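Local coordinates for hypothetical protein aq_1665 (Aquifex aeolicus, PDB 1XM7) that is of uncharacterised function but belongs to the calcineurin-like phosphoesterases and is therefore probably a metal-dependent hydrolase, at residues A[8-13]-A[47-52]. Residues are numbered along the deposited sequence; the frame is centred on the assembly and turned at random.
Sequences SDTHFY and LYHLGD
Asp9 N donates to Gly51 O at 2.7 Å and His11 N to Asp52 O, so two backbone bonds tie loop 8-13 to the turn that follows strand 46-49, the touching parts running 37° apart. Beside these bonds, His49 carries the side-chain contact. With CG anti to its own backbone N (chi1 -167°), its ring reaches Thr10 tip to tip, and NE2 gives its hydrogen to OG1 of Thr10 at 2.8 Å, almost exactly in the ring plane. At another point on the rim ND1 accepts Gly51 N at 3.3 Å, so both ring nitrogens are engaged and the ring's rotation is fixed. Thr10 OG1 is also hydrogen-bonded to Phe53 O. A phenylalanine in place of His49 would probably leave Gly51 N without its acceptor and Thr10 OG1 without a donor, the hydroxyl keeping its bond to Phe53 O. Asp52 CB packs 3.9 Å from CE1 of His11, the two side chains lying side by side. Asp9 OD2 and Asp52 OD1 come within 4.2 Å, their carboxylates 83° apart; Ser8 OG and His147 N bind Asp9 OD1, while His81 N binds Asp52 OD2, and these bonds hold the two carboxylates in position. Asp-x-His followed by Gly-Asp, just after adjacent parallel strands, with His113, His147 and His149 nearby, matches the family signature of calcineurin-like phosphoesterases, in whose relatives such residues bind two metal ions, and so probably marks the active site.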
# COMPACT_ATOMS: atom_id res chain seq x y z
N SER A 8 1.82 1.85 -0.58
CA SER A 8 2.21 0.45 -0.65
C SER A 8 3.32 0.21 -1.66
O SER A 8 3.61 1.07 -2.49
CB SER A 8 1.01 -0.42 -1.00
OG SER A 8 0.58 -0.14 -2.31
N ASP A 9 3.92 -0.97 -1.58
CA ASP A 9 4.99 -1.36 -2.48
C ASP A 9 6.17 -0.40 -2.41
O ASP A 9 6.70 0.02 -3.44
CB ASP A 9 4.48 -1.43 -3.92
CG ASP A 9 3.27 -2.30 -4.04
OD1 ASP A 9 2.14 -1.79 -3.87
OD2 ASP A 9 3.43 -3.51 -4.27
N THR A 10 6.57 -0.06 -1.19
CA THR A 10 7.68 0.85 -0.98
C THR A 10 9.02 0.21 -1.35
O THR A 10 9.94 0.90 -1.79
CB THR A 10 7.70 1.32 0.48
OG1 THR A 10 7.48 0.20 1.34
CG2 THR A 10 6.59 2.33 0.71
N HIS A 11 9.10 -1.11 -1.19
CA HIS A 11 10.31 -1.85 -1.53
C HIS A 11 11.58 -1.21 -0.98
O HIS A 11 12.59 -1.11 -1.68
CB HIS A 11 10.45 -1.99 -3.05
CG HIS A 11 9.62 -3.09 -3.65
ND1 HIS A 11 8.27 -2.95 -3.91
CD2 HIS A 11 9.95 -4.34 -4.04
CE1 HIS A 11 7.81 -4.07 -4.43
NE2 HIS A 11 8.80 -4.93 -4.52
N PHE A 12 11.53 -0.78 0.28
CA PHE A 12 12.70 -0.17 0.89
C PHE A 12 13.86 -1.13 0.76
O PHE A 12 13.73 -2.31 1.05
CB PHE A 12 12.46 0.13 2.36
CG PHE A 12 11.51 1.27 2.61
CD1 PHE A 12 11.78 2.54 2.10
CD2 PHE A 12 10.38 1.09 3.40
CE1 PHE A 12 10.94 3.61 2.38
CE2 PHE A 12 9.53 2.16 3.68
CZ PHE A 12 9.81 3.42 3.17
N TYR A 13 15.00 -0.61 0.31
CA TYR A 13 16.21 -1.40 0.15
C TYR A 13 16.22 -2.35 -1.02
O TYR A 13 17.17 -3.12 -1.19
CB TYR A 13 16.52 -2.16 1.44
CG TYR A 13 17.01 -1.28 2.56
CD1 TYR A 13 16.25 -1.08 3.72
CD2 TYR A 13 18.25 -0.64 2.47
CE1 TYR A 13 16.72 -0.27 4.75
CE2 TYR A 13 18.72 0.17 3.50
CZ TYR A 13 17.95 0.35 4.63
OH TYR A 13 18.42 1.17 5.62
N LEU A 47 -1.54 5.67 9.04
CA LEU A 47 -1.01 5.28 7.74
C LEU A 47 -1.16 3.79 7.48
O LEU A 47 -0.72 2.95 8.26
CB LEU A 47 0.47 5.66 7.66
CG LEU A 47 1.28 5.22 6.43
CD1 LEU A 47 0.75 5.89 5.17
CD2 LEU A 47 2.74 5.60 6.65
N TYR A 48 -1.80 3.46 6.36
CA TYR A 48 -1.98 2.07 5.97
C TYR A 48 -0.96 1.69 4.89
O TYR A 48 -0.89 2.31 3.83
CB TYR A 48 -3.40 1.83 5.44
CG TYR A 48 -4.49 1.94 6.49
CD1 TYR A 48 -5.03 3.18 6.84
CD2 TYR A 48 -4.93 0.81 7.17
CE1 TYR A 48 -5.99 3.29 7.86
CE2 TYR A 48 -5.89 0.90 8.19
CZ TYR A 48 -6.41 2.14 8.53
OH TYR A 48 -7.36 2.23 9.53
N HIS A 49 -0.15 0.67 5.19
CA HIS A 49 0.84 0.17 4.24
C HIS A 49 0.22 -1.12 3.71
O HIS A 49 0.04 -2.08 4.46
CB HIS A 49 2.16 -0.12 4.93
CG HIS A 49 3.30 -0.33 3.98
ND1 HIS A 49 3.25 -1.25 2.96
CD2 HIS A 49 4.50 0.29 3.88
CE1 HIS A 49 4.38 -1.20 2.27
NE2 HIS A 49 5.16 -0.28 2.81
N LEU A 50 -0.10 -1.15 2.43
CA LEU A 50 -0.77 -2.31 1.86
C LEU A 50 0.10 -3.35 1.16
O LEU A 50 -0.33 -3.96 0.19
CB LEU A 50 -1.90 -1.84 0.94
CG LEU A 50 -2.78 -0.72 1.55
CD1 LEU A 50 -3.91 -0.40 0.60
CD2 LEU A 50 -3.34 -1.14 2.89
N GLY A 51 1.33 -3.56 1.63
CA GLY A 51 2.15 -4.58 1.01
C GLY A 51 3.54 -4.28 0.50
O GLY A 51 3.79 -3.23 -0.08
N ASP A 52 4.42 -5.26 0.70
CA ASP A 52 5.82 -5.20 0.29
C ASP A 52 6.53 -3.96 0.82
O ASP A 52 6.95 -3.07 0.09
CB ASP A 52 5.91 -5.32 -1.24
CG ASP A 52 5.51 -6.71 -1.73
OD1 ASP A 52 5.46 -6.94 -2.95
OD2 ASP A 52 5.24 -7.57 -0.87